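Local coordinates for Rbstp0775 protein (Geobacillus stearothermophilus, PDB 1RZ3) that is of unknown function but probably binds ATP and acts as a kinase related to uridine kinase and phosphoribulokinase, at residues I51-H57 / S125-E131; E74-Y80 / N174-A179; V133-R137 / A179-Y183; Q136-R141 / E187-A193. All coordinates share one frame; numbering follows the deposited sequence.

Contact 1. Residues I51-H57 / S125-E131; sequences ISVCVFH and SDMIMIE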
# COMPACT_ATOMS: atom_id res chain seq x y z
N ILE A 51 7.61 -16.72 -9.60
CA ILE A 51 7.93 -15.91 -8.43
C ILE A 51 6.89 -16.10 -7.32
O ILE A 51 5.69 -15.95 -7.57
CB ILE A 51 7.98 -14.41 -8.77
CG1 ILE A 51 8.91 -14.16 -9.96
CG2 ILE A 51 8.44 -13.62 -7.54
CD1 ILE A 51 10.35 -14.59 -9.76
N SER A 52 7.35 -16.41 -6.12
CA SER A 52 6.44 -16.56 -4.99
C SER A 52 6.23 -15.16 -4.43
O SER A 52 7.18 -14.52 -3.98
CB SER A 52 7.03 -17.46 -3.90
OG SER A 52 7.05 -18.81 -4.31
N VAL A 53 4.98 -14.69 -4.47
CA VAL A 53 4.64 -13.34 -4.00
C VAL A 53 3.61 -13.33 -2.88
O VAL A 53 2.57 -14.00 -2.97
CB VAL A 53 4.08 -12.49 -5.17
CG1 VAL A 53 3.82 -11.06 -4.71
CG2 VAL A 53 5.03 -12.52 -6.35
N CYS A 54 3.90 -12.57 -1.82
CA CYS A 54 3.00 -12.41 -0.68
C CYS A 54 2.44 -10.99 -0.83
O CYS A 54 3.20 -10.04 -1.04
CB CYS A 54 3.79 -12.55 0.63
SG CYS A 54 2.80 -12.34 2.14
N VAL A 55 1.12 -10.83 -0.72
CA VAL A 55 0.51 -9.52 -0.91
C VAL A 55 -0.20 -8.97 0.33
O VAL A 55 -0.90 -9.71 1.03
CB VAL A 55 -0.53 -9.57 -2.06
CG1 VAL A 55 -1.07 -8.17 -2.33
CG2 VAL A 55 0.09 -10.17 -3.32
N PHE A 56 -0.02 -7.68 0.58
CA PHE A 56 -0.66 -6.99 1.71
C PHE A 56 -1.46 -5.83 1.12
O PHE A 56 -1.04 -5.22 0.14
CB PHE A 56 0.39 -6.42 2.68
CG PHE A 56 1.04 -7.46 3.54
CD1 PHE A 56 0.43 -7.90 4.71
CD2 PHE A 56 2.27 -8.01 3.17
CE1 PHE A 56 1.03 -8.88 5.50
CE2 PHE A 56 2.88 -8.99 3.96
CZ PHE A 56 2.26 -9.42 5.13
N HIS A 57 -2.62 -5.55 1.71
CA HIS A 57 -3.49 -4.47 1.25
C HIS A 57 -3.67 -3.55 2.46
O HIS A 57 -4.30 -3.94 3.44
CB HIS A 57 -4.84 -5.05 0.81
CG HIS A 57 -4.74 -6.05 -0.29
ND1 HIS A 57 -4.64 -5.69 -1.62
CD2 HIS A 57 -4.70 -7.41 -0.27
CE1 HIS A 57 -4.55 -6.78 -2.37
NE2 HIS A 57 -4.59 -7.83 -1.57
N SER A 125 8.99 -16.39 0.55
CA SER A 125 8.51 -15.51 -0.51
C SER A 125 9.71 -14.90 -1.23
O SER A 125 10.72 -14.59 -0.61
CB SER A 125 7.67 -14.36 0.06
OG SER A 125 6.52 -14.82 0.74
N ASP A 126 9.60 -14.73 -2.55
CA ASP A 126 10.68 -14.09 -3.31
C ASP A 126 10.44 -12.58 -3.26
O ASP A 126 11.39 -11.79 -3.22
CB ASP A 126 10.65 -14.54 -4.77
CG ASP A 126 10.93 -16.02 -4.92
OD1 ASP A 126 11.99 -16.48 -4.44
OD2 ASP A 126 10.09 -16.72 -5.52
N MSE A 127 9.17 -12.20 -3.25
CA MSE A 127 8.79 -10.80 -3.21
C MSE A 127 7.58 -10.57 -2.32
O MSE A 127 6.72 -11.44 -2.20
CB MSE A 127 8.44 -10.30 -4.62
CG MSE A 127 9.46 -10.61 -5.69
SE MSE A 127 9.03 -9.71 -7.38
CE MSE A 127 10.64 -10.18 -8.36
N ILE A 128 7.53 -9.39 -1.71
CA ILE A 128 6.42 -9.01 -0.85
C ILE A 128 5.84 -7.78 -1.54
O ILE A 128 6.56 -6.83 -1.82
CB ILE A 128 6.89 -8.59 0.56
CG1 ILE A 128 7.69 -9.72 1.21
CG2 ILE A 128 5.67 -8.20 1.41
CD1 ILE A 128 6.95 -11.03 1.28
N MSE A 129 4.55 -7.81 -1.83
CA MSE A 129 3.92 -6.68 -2.49
C MSE A 129 2.90 -6.01 -1.58
O MSE A 129 2.01 -6.67 -1.04
CB MSE A 129 3.24 -7.12 -3.78
CG MSE A 129 2.74 -5.95 -4.61
SE MSE A 129 1.89 -6.57 -6.20
CE MSE A 129 3.45 -7.11 -7.19
N ILE A 130 3.04 -4.70 -1.42
CA ILE A 130 2.15 -3.92 -0.58
C ILE A 130 1.50 -2.81 -1.40
O ILE A 130 2.19 -2.05 -2.08
CB ILE A 130 2.95 -3.28 0.58
CG1 ILE A 130 3.67 -4.38 1.37
CG2 ILE A 130 2.03 -2.47 1.49
CD1 ILE A 130 4.60 -3.88 2.45
N GLU A 131 0.17 -2.74 -1.35
CA GLU A 131 -0.55 -1.70 -2.09
C GLU A 131 -1.42 -0.91 -1.13
O GLU A 131 -2.00 -1.47 -0.20
CB GLU A 131 -1.41 -2.32 -3.20
CG GLU A 131 -2.54 -3.24 -2.73
CD GLU A 131 -3.85 -2.51 -2.48
OE1 GLU A 131 -3.89 -1.26 -2.63
OE2 GLU A 131 -4.85 -3.18 -2.14
O HOH W 1 9.44 -19.49 -5.27

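Contact 2. Residues E74-Y80 / N174-A179; sequences EEWFEYY and NRYWKA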
# COMPACT_ATOMS: atom_id res chain seq x y z
N GLU A 74 -10.12 17.85 11.59
CA GLU A 74 -10.61 17.98 10.23
C GLU A 74 -10.48 16.60 9.60
O GLU A 74 -9.57 15.84 9.96
CB GLU A 74 -9.79 19.01 9.45
CG GLU A 74 -10.04 20.44 9.88
CD GLU A 74 -9.25 21.45 9.06
OE1 GLU A 74 -9.28 21.36 7.82
OE2 GLU A 74 -8.59 22.33 9.66
N GLU A 75 -11.36 16.27 8.67
CA GLU A 75 -11.34 14.96 8.05
C GLU A 75 -10.06 14.60 7.30
O GLU A 75 -9.68 13.43 7.26
CB GLU A 75 -12.56 14.79 7.14
CG GLU A 75 -13.87 14.79 7.92
CD GLU A 75 -14.96 13.99 7.23
OE1 GLU A 75 -14.72 12.81 6.89
OE2 GLU A 75 -16.07 14.54 7.02
N TRP A 76 -9.38 15.58 6.71
CA TRP A 76 -8.15 15.28 5.99
C TRP A 76 -7.12 14.72 6.96
O TRP A 76 -6.36 13.81 6.64
CB TRP A 76 -7.58 16.52 5.30
CG TRP A 76 -6.88 17.48 6.23
CD1 TRP A 76 -7.44 18.56 6.87
CD2 TRP A 76 -5.51 17.43 6.65
NE1 TRP A 76 -6.49 19.19 7.65
CE2 TRP A 76 -5.31 18.51 7.54
CE3 TRP A 76 -4.44 16.58 6.37
CZ2 TRP A 76 -4.07 18.76 8.15
CZ3 TRP A 76 -3.20 16.83 6.97
CH2 TRP A 76 -3.03 17.91 7.85
N PHE A 77 -7.10 15.29 8.16
CA PHE A 77 -6.17 14.89 9.21
C PHE A 77 -6.50 13.49 9.73
O PHE A 77 -5.59 12.71 10.02
CB PHE A 77 -6.23 15.90 10.36
CG PHE A 77 -5.17 15.70 11.41
CD1 PHE A 77 -3.95 16.35 11.32
CD2 PHE A 77 -5.40 14.84 12.47
CE1 PHE A 77 -2.97 16.17 12.29
CE2 PHE A 77 -4.42 14.64 13.45
CZ PHE A 77 -3.20 15.30 13.35
N GLU A 78 -7.79 13.20 9.85
CA GLU A 78 -8.23 11.89 10.33
C GLU A 78 -7.81 10.82 9.33
O GLU A 78 -7.31 9.75 9.71
CB GLU A 78 -9.76 11.85 10.47
CG GLU A 78 -10.35 12.91 11.38
CD GLU A 78 -11.84 12.72 11.61
OE1 GLU A 78 -12.57 12.48 10.63
OE2 GLU A 78 -12.29 12.81 12.77
N TYR A 79 -8.02 11.11 8.06
CA TYR A 79 -7.69 10.19 6.98
C TYR A 79 -6.19 9.97 6.81
O TYR A 79 -5.73 8.83 6.68
CB TYR A 79 -8.31 10.71 5.68
CG TYR A 79 -8.07 9.85 4.45
CD1 TYR A 79 -8.13 8.46 4.51
CD2 TYR A 79 -7.84 10.45 3.21
CE1 TYR A 79 -7.97 7.68 3.36
CE2 TYR A 79 -7.69 9.68 2.05
CZ TYR A 79 -7.75 8.30 2.14
OH TYR A 79 -7.62 7.55 0.99
N TYR A 80 -5.41 11.04 6.85
CA TYR A 80 -3.97 10.91 6.66
C TYR A 80 -3.17 10.48 7.88
O TYR A 80 -2.23 9.68 7.76
CB TYR A 80 -3.38 12.23 6.13
CG TYR A 80 -1.94 12.09 5.69
CD1 TYR A 80 -1.62 11.51 4.46
CD2 TYR A 80 -0.89 12.48 6.52
CE1 TYR A 80 -0.30 11.31 4.07
CE2 TYR A 80 0.44 12.28 6.15
CZ TYR A 80 0.73 11.70 4.92
OH TYR A 80 2.03 11.50 4.55
N ASN A 174 -13.36 17.48 1.80
CA ASN A 174 -12.83 17.61 3.15
C ASN A 174 -11.91 16.47 3.55
O ASN A 174 -10.83 16.70 4.08
CB ASN A 174 -13.98 17.68 4.16
CG ASN A 174 -14.78 18.95 4.04
OD1 ASN A 174 -14.44 19.84 3.25
ND2 ASN A 174 -15.85 19.06 4.82
N ARG A 175 -12.34 15.24 3.28
CA ARG A 175 -11.55 14.09 3.68
C ARG A 175 -10.52 13.62 2.66
O ARG A 175 -9.33 13.63 2.94
CB ARG A 175 -12.48 12.92 4.04
CG ARG A 175 -11.77 11.81 4.81
CD ARG A 175 -12.73 10.69 5.19
NE ARG A 175 -12.12 9.77 6.15
CZ ARG A 175 -11.99 10.02 7.45
NH1 ARG A 175 -12.44 11.15 7.96
NH2 ARG A 175 -11.40 9.13 8.23
N TYR A 176 -10.98 13.24 1.48
CA TYR A 176 -10.09 12.72 0.45
C TYR A 176 -9.22 13.71 -0.31
O TYR A 176 -7.99 13.59 -0.29
CB TYR A 176 -10.92 11.88 -0.53
CG TYR A 176 -11.52 10.68 0.15
CD1 TYR A 176 -10.75 9.55 0.41
CD2 TYR A 176 -12.84 10.70 0.60
CE1 TYR A 176 -11.27 8.47 1.12
CE2 TYR A 176 -13.37 9.63 1.32
CZ TYR A 176 -12.58 8.52 1.57
OH TYR A 176 -13.09 7.45 2.28
N TRP A 177 -9.84 14.68 -0.96
CA TRP A 177 -9.09 15.67 -1.73
C TRP A 177 -8.02 16.41 -0.92
O TRP A 177 -6.88 16.52 -1.35
CB TRP A 177 -10.06 16.66 -2.38
CG TRP A 177 -9.39 17.83 -3.05
CD1 TRP A 177 -8.99 18.99 -2.45
CD2 TRP A 177 -9.03 17.95 -4.43
NE1 TRP A 177 -8.39 19.82 -3.37
CE2 TRP A 177 -8.40 19.21 -4.59
CE3 TRP A 177 -9.17 17.11 -5.54
CZ2 TRP A 177 -7.92 19.65 -5.83
CZ3 TRP A 177 -8.68 17.55 -6.78
CH2 TRP A 177 -8.06 18.81 -6.91
N LYS A 178 -8.38 16.90 0.27
CA LYS A 178 -7.42 17.62 1.08
C LYS A 178 -6.27 16.74 1.60
O LYS A 178 -5.13 17.19 1.66
CB LYS A 178 -8.13 18.32 2.25
CG LYS A 178 -9.00 19.50 1.80
CD LYS A 178 -9.88 20.05 2.93
CE LYS A 178 -9.07 20.63 4.07
NZ LYS A 178 -9.98 21.13 5.16
N ALA A 179 -6.58 15.51 1.97
CA ALA A 179 -5.55 14.59 2.45
C ALA A 179 -4.59 14.28 1.30
O ALA A 179 -3.37 14.28 1.48
CB ALA A 179 -6.18 13.31 2.96
O HOH W 2 -16.56 17.04 6.79

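Contact 3. Residues V133-R137 / A179-Y183; sequences VFLQR and AEDYY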
# COMPACT_ATOMS: atom_id res chain seq x y z
N VAL A 133 -2.83 3.55 -0.03
CA VAL A 133 -2.66 4.99 -0.18
C VAL A 133 -1.61 5.48 0.82
O VAL A 133 -1.42 4.87 1.88
CB VAL A 133 -3.99 5.74 0.06
CG1 VAL A 133 -4.49 5.47 1.46
CG2 VAL A 133 -3.80 7.22 -0.18
N PHE A 134 -0.93 6.56 0.46
CA PHE A 134 0.09 7.18 1.30
C PHE A 134 1.19 6.20 1.72
O PHE A 134 1.64 6.23 2.86
CB PHE A 134 -0.55 7.76 2.57
CG PHE A 134 -1.83 8.53 2.33
CD1 PHE A 134 -1.89 9.52 1.35
CD2 PHE A 134 -2.96 8.29 3.11
CE1 PHE A 134 -3.07 10.25 1.14
CE2 PHE A 134 -4.14 9.02 2.92
CZ PHE A 134 -4.19 10.01 1.93
N LEU A 135 1.63 5.33 0.81
CA LEU A 135 2.66 4.35 1.13
C LEU A 135 4.04 4.95 1.35
O LEU A 135 4.86 4.38 2.07
CB LEU A 135 2.79 3.31 0.02
CG LEU A 135 1.70 2.27 -0.20
CD1 LEU A 135 2.23 1.24 -1.21
CD2 LEU A 135 1.35 1.58 1.12
N GLN A 136 4.30 6.09 0.72
CA GLN A 136 5.61 6.71 0.83
C GLN A 136 5.80 7.72 1.95
O GLN A 136 6.63 8.62 1.85
CB GLN A 136 5.99 7.32 -0.52
CG GLN A 136 6.11 6.25 -1.60
CD GLN A 136 6.48 6.81 -2.95
OE1 GLN A 136 5.63 7.30 -3.70
NE2 GLN A 136 7.76 6.75 -3.27
N ARG A 137 5.03 7.57 3.02
CA ARG A 137 5.22 8.47 4.15
C ARG A 137 6.61 8.11 4.70
O ARG A 137 7.05 6.96 4.60
CB ARG A 137 4.11 8.30 5.19
CG ARG A 137 3.82 6.90 5.64
CD ARG A 137 2.72 6.90 6.71
NE ARG A 137 1.35 6.87 6.19
CZ ARG A 137 0.41 7.76 6.49
NH1 ARG A 137 0.67 8.77 7.31
NH2 ARG A 137 -0.82 7.62 6.01
N ALA A 179 -6.58 15.51 1.97
CA ALA A 179 -5.55 14.59 2.45
C ALA A 179 -4.59 14.28 1.30
O ALA A 179 -3.37 14.28 1.48
CB ALA A 179 -6.18 13.31 2.96
N GLU A 180 -5.15 14.03 0.12
CA GLU A 180 -4.35 13.74 -1.06
C GLU A 180 -3.45 14.93 -1.41
O GLU A 180 -2.27 14.76 -1.72
CB GLU A 180 -5.27 13.39 -2.23
CG GLU A 180 -6.08 12.13 -1.97
CD GLU A 180 -7.09 11.84 -3.06
OE1 GLU A 180 -7.25 12.68 -3.97
OE2 GLU A 180 -7.72 10.77 -3.00
N ASP A 181 -4.01 16.14 -1.35
CA ASP A 181 -3.21 17.32 -1.65
C ASP A 181 -2.08 17.45 -0.63
O ASP A 181 -0.96 17.83 -0.98
CB ASP A 181 -4.07 18.59 -1.63
CG ASP A 181 -5.05 18.65 -2.78
OD1 ASP A 181 -4.91 17.87 -3.74
OD2 ASP A 181 -5.96 19.51 -2.74
N TYR A 182 -2.38 17.14 0.62
CA TYR A 182 -1.39 17.21 1.69
C TYR A 182 -0.24 16.24 1.40
O TYR A 182 0.93 16.58 1.50
CB TYR A 182 -2.03 16.85 3.03
CG TYR A 182 -1.08 16.96 4.21
CD1 TYR A 182 -0.74 18.21 4.74
CD2 TYR A 182 -0.51 15.82 4.79
CE1 TYR A 182 0.15 18.32 5.81
CE2 TYR A 182 0.38 15.92 5.85
CZ TYR A 182 0.70 17.18 6.36
OH TYR A 182 1.57 17.28 7.42
N TYR A 183 -0.61 15.01 1.03
CA TYR A 183 0.37 13.98 0.72
C TYR A 183 1.27 14.39 -0.44
O TYR A 183 2.50 14.34 -0.35
CB TYR A 183 -0.35 12.67 0.40
CG TYR A 183 0.56 11.51 0.06
CD1 TYR A 183 1.58 11.13 0.92
CD2 TYR A 183 0.35 10.75 -1.09
CE1 TYR A 183 2.39 10.03 0.65
CE2 TYR A 183 1.15 9.64 -1.38
CZ TYR A 183 2.17 9.29 -0.50
OH TYR A 183 2.96 8.19 -0.77

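Contact 4. Residues Q136-R141 / E187-A193; sequences QRKEWR and EEPIKRA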
# COMPACT_ATOMS: atom_id res chain seq x y z
N GLN A 136 4.30 6.09 0.72
CA GLN A 136 5.61 6.71 0.83
C GLN A 136 5.80 7.72 1.95
O GLN A 136 6.63 8.62 1.85
CB GLN A 136 5.99 7.32 -0.52
CG GLN A 136 6.11 6.25 -1.60
CD GLN A 136 6.48 6.81 -2.95
OE1 GLN A 136 5.63 7.30 -3.70
NE2 GLN A 136 7.76 6.75 -3.27
N ARG A 137 5.03 7.57 3.02
CA ARG A 137 5.22 8.47 4.15
C ARG A 137 6.61 8.11 4.70
O ARG A 137 7.05 6.96 4.60
CB ARG A 137 4.11 8.30 5.19
CG ARG A 137 3.82 6.90 5.64
CD ARG A 137 2.72 6.90 6.71
NE ARG A 137 1.35 6.87 6.19
CZ ARG A 137 0.41 7.76 6.49
NH1 ARG A 137 0.67 8.77 7.31
NH2 ARG A 137 -0.82 7.62 6.01
N LYS A 138 7.31 9.10 5.24
CA LYS A 138 8.67 8.93 5.75
C LYS A 138 8.97 7.70 6.60
O LYS A 138 10.05 7.13 6.51
CB LYS A 138 9.11 10.18 6.51
CG LYS A 138 8.26 10.50 7.72
CD LYS A 138 8.74 11.77 8.41
CE LYS A 138 7.89 12.11 9.63
NZ LYS A 138 6.44 12.29 9.28
N GLU A 139 8.01 7.30 7.43
CA GLU A 139 8.20 6.16 8.31
C GLU A 139 8.31 4.81 7.60
O GLU A 139 9.05 3.93 8.05
CB GLU A 139 7.04 6.09 9.32
CG GLU A 139 6.91 7.27 10.28
CD GLU A 139 6.37 8.55 9.64
OE1 GLU A 139 5.73 8.49 8.57
OE2 GLU A 139 6.58 9.63 10.24
N TRP A 140 7.59 4.66 6.49
CA TRP A 140 7.57 3.39 5.75
C TRP A 140 8.54 3.29 4.57
O TRP A 140 9.01 2.20 4.24
CB TRP A 140 6.14 3.11 5.27
CG TRP A 140 5.12 3.09 6.38
CD1 TRP A 140 5.35 2.92 7.72
CD2 TRP A 140 3.69 3.18 6.23
NE1 TRP A 140 4.16 2.89 8.41
CE2 TRP A 140 3.13 3.05 7.52
CE3 TRP A 140 2.84 3.35 5.13
CZ2 TRP A 140 1.75 3.08 7.74
CZ3 TRP A 140 1.47 3.38 5.35
CH2 TRP A 140 0.94 3.25 6.64
N ARG A 141 8.82 4.42 3.93
CA ARG A 141 9.73 4.47 2.78
C ARG A 141 11.00 3.61 2.80
O ARG A 141 11.30 2.91 1.82
CB ARG A 141 10.20 5.92 2.53
CG ARG A 141 9.18 6.86 1.98
CD ARG A 141 9.87 7.99 1.21
NE ARG A 141 10.63 8.93 2.05
CZ ARG A 141 10.10 9.98 2.67
NH1 ARG A 141 8.81 10.24 2.56
NH2 ARG A 141 10.87 10.80 3.38
N GLU A 187 5.02 14.91 0.76
CA GLU A 187 5.89 13.78 0.43
C GLU A 187 6.31 13.64 -1.03
O GLU A 187 7.21 12.85 -1.34
CB GLU A 187 5.23 12.48 0.91
CG GLU A 187 4.93 12.45 2.40
CD GLU A 187 6.17 12.35 3.28
OE1 GLU A 187 7.30 12.62 2.79
OE2 GLU A 187 6.03 12.01 4.47
N GLU A 188 5.69 14.40 -1.93
CA GLU A 188 6.04 14.34 -3.35
C GLU A 188 6.20 12.89 -3.84
O GLU A 188 7.24 12.53 -4.39
CB GLU A 188 7.34 15.11 -3.60
CG GLU A 188 7.28 16.58 -3.24
CD GLU A 188 8.65 17.24 -3.24
OE1 GLU A 188 9.43 16.99 -2.30
OE2 GLU A 188 8.94 17.99 -4.19
N PRO A 189 5.17 12.06 -3.65
CA PRO A 189 5.19 10.65 -4.05
C PRO A 189 5.48 10.40 -5.53
O PRO A 189 6.07 9.38 -5.88
CB PRO A 189 3.80 10.16 -3.64
CG PRO A 189 2.95 11.39 -3.79
CD PRO A 189 3.82 12.45 -3.18
N ILE A 190 5.06 11.31 -6.40
CA ILE A 190 5.30 11.14 -7.82
C ILE A 190 6.78 11.28 -8.14
O ILE A 190 7.33 10.54 -8.96
CB ILE A 190 4.46 12.14 -8.65
CG1 ILE A 190 2.97 11.90 -8.37
CG2 ILE A 190 4.76 11.98 -10.14
CD1 ILE A 190 2.02 12.82 -9.11
N LYS A 191 7.44 12.22 -7.47
CA LYS A 191 8.87 12.44 -7.65
C LYS A 191 9.67 11.32 -6.99
O LYS A 191 10.71 10.90 -7.49
CB LYS A 191 9.27 13.78 -7.04
CG LYS A 191 10.74 14.13 -7.18
CD LYS A 191 11.10 15.41 -6.41
CE LYS A 191 10.23 16.60 -6.83
NZ LYS A 191 10.38 16.95 -8.27
N ARG A 192 9.17 10.84 -5.85
CA ARG A 192 9.85 9.79 -5.11
C ARG A 192 9.76 8.40 -5.72
O ARG A 192 10.66 7.58 -5.53
CB ARG A 192 9.31 9.73 -3.68
CG ARG A 192 9.77 10.87 -2.78
CD ARG A 192 9.19 10.71 -1.39
NE ARG A 192 9.58 11.81 -0.52
CZ ARG A 192 10.77 11.93 0.05
NH1 ARG A 192 11.70 11.00 -0.16
NH2 ARG A 192 11.05 13.00 0.80
N ALA A 193 8.68 8.13 -6.45
CA ALA A 193 8.46 6.82 -7.04
C ALA A 193 9.57 6.34 -7.97
O ALA A 193 10.19 7.13 -8.69
CB ALA A 193 7.11 6.79 -7.77
O HOH W 3 9.55 13.33 4.31

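Contact 1. Residues I51-H57 / S125-E131
His57 and Glu131 are joined by a side-chain bond near the C-terminal ends of their parallel strands: His57 ND1 donates to Glu131 OE2 at 2.6 Å. The oxygen lies in the imidazole plane and receives on its anti lone pair, although ring and carboxylate are turned 71° apart. Glu131 reaches the ring by placing CG between the backbone N and the carbonyl carbon (chi1 64°) and bending again at chi2. Its OE2 also bonds to Thr36 of the probable Walker A loop. A leucine in place of His57 would probably leave OE2 without its ring donor and the carboxylate freer to turn. On the other face of the sheet, Ile128 CG2 meets the edge of the Phe56 ring 3.8 Å from CD2, and its CD1 branch reaches Cys54 CB at 3.6 Å; branched Ile128 and aromatic Phe56 are buried here, and the small Cys54 fits beside Ile128. At the strand beginnings, Asp126 OD2 accepts from Ser52 N at 2.8 Å, while a water links OD2 to Ser52 OG. Between these ends runs a regular backbone ladder, including Met129 N to Cys54 O at 2.7 Å. This pair, edge strand 53-57 beside 127-132, belongs to the five-stranded parallel sheet of order 2-3-1-4-5 typical of P-loop kinases.

Contact 2. Residues E74-Y80 / N174-A179
Trp76 and Arg175 mark a close helix-helix crossing, their CA atoms 4.3 Å apart, where the start of helix 75-82 meets the long helix 169-187 away from the annotated calcium site. The local axes approach to 7.3 Å at an angle of 72°. The small Ala179 suits the crossing: its CB sits 3.3 Å from Tyr79 CD2 and also faces the CB of Trp76. Beside it the edge of Tyr176 points at a face of Tyr79, a T-shaped pair with centroids 4.8 Å apart and planes at 65°, in which Tyr176 CE1 stands over the rim of the Tyr79 ring.

The polar flank is built on Arg175, whose extended chain runs past Tyr79 CB and brings NH1 between two glutamates about one helical turn apart. Glu78 OE1 lies 3.0 Å from Arg175 NH1, in the guanidinium plane; Glu75 OE1 receives from the same NH1 on its anti lone pair, somewhat tilted from that plane. The other end of the guanidinium is held as well, since NH2 bonds to Arg68 O, while Glu78 OE2 turns to Thr71 and Glu75 OE2 to Lys171. A water ties Glu75 OE2 to Asn174 ND2, and Asn174 OD1 is held by Gln170. Toward the surface, Lys178 NZ pairs with Glu74 OE1 at 2.8 Å, its chain crossing Trp76 almost at a right angle.

Acids at the start of helix 75-82, with Glu74 at its N-cap, thus face bases on helix 169-187. With a buried arginine gripped by two carboxylates and a carbonyl, the positive charge is probably well compensated and its guanidinium fixed in rotation.

Contact 3. Residues V133-R137 / A179-Y183
Phe134 and Tyr183 meet where the turn following strand 127-132 of the P-loop kinase core packs against the long helix 169-187. Residues Phe134 to Arg137 form a type I beta turn, entered through an unusual left-handed conformation at Phe134 (phi 55°). Phe134 meets the Tyr183 ring twice, with its ring edge and with its CA. The aromatic edge points at a face of the tyrosine in a T-shaped pair, centroids 5.1 Å apart and planes at 74°, with Phe134 CD1 only 3.4 Å from Tyr183 CG. Farther along the same ring, Phe134 CA lies over the face as a CH-pi contact, 3.8 Å from the centroid.

The tyrosine can reach the turn because its CG is anti to the backbone N (chi1 -180°), which sends the ring out from the helix. A phenylalanine suits the facing position: its ring is long enough for CZ to come 4.0 Å from Ala179 CB, and it takes part in further edge-to-face pairs with Tyr79 and Tyr80 of helix 75-82. The aromatic cluster therefore fastens the turn to two helices at once.

A tyrosine suits the place of Tyr183 because its ring ends in a polar group just where the turn offers an amide. Asp28 binds this hydroxyl through OD2 and takes Leu135 N on OD1, bracing both partners. Gln136 N donates to Tyr183 OH at 2.9 Å, and Gln136 CB presses on the same oxygen at 3.2 Å.

Contact 4. Residues Q136-R141 / E187-A193
Arg141 and Glu187 supply the salt bridge of this contact, NH1 to OE1 at 2.8 Å. The planes of guanidinium and carboxylate are 73° apart, and NH1 comes to OE1 from above the carboxylate plane. The same NH1 also donates to Gln136 O at 2.8 Å, while a water spans Arg141 NH2 and Glu187 OE1, so the guanidinium is gripped along its edge. Glu187 can reach these partners because its chain folds at chi2 (-71°). Its second oxygen, OE2, accepts from Lys138 N at 3.3 Å, again from above the plane.

Stacking comes next. Arg192 lays its guanidinium flat on that of Arg141, CZ to CZ 3.3 Å with planes 9° apart, and Lys138 CA rests on the opposite face of Arg141. Arginine suits both places, being flat enough to stack while still donating at its edge; the nearby Glu187 carboxylate probably offsets part of the paired charge. An alanine in place of Arg141 is likely to leave Glu187 OE1 without its charged mate and the Arg192 guanidinium without its stacking partner, freer to swing on its weak NE bond to Glu187 O.

Packing completes the join: the extended Gln136 side chain crosses Pro189 at a slant and slides past Arg192 in the opposite direction. Pro189 begins the short helix 189-192, which follows the positive-phi break at Glu188. The contact is thus a loop-to-helix junction of the P-loop kinase fold, tying the loop after strand 127-132 to the helical connection that leads into edge strand 195-197.

How the contacts relate
Contacts 2, 3 and 4 form a chain of neighbours along helix 169-187 and its continuation. Contacts 2 and 3, with centres about 10 Å apart, share Ala179; contacts 3 and 4, about 8 Å apart, share Gln136 and Arg137. Arg137 NH2 lies 3.0 Å from Tyr80 O, a probable hydrogen bond that ties the turn back to contact 2, and Tyr183 packs on Pro189. Contact 1 lies about 29 Å from contact 2, centre to centre, without touching it; contact 3, about 22 Å away, does touch it, Leu135 CD1 to Ile130 O at 3.4 Å. Its Glu131 end adjoins the probable P-loop; at the other end, the Ser52 side chain is about 5 Å from that of Asp124, a calcium-binding residue.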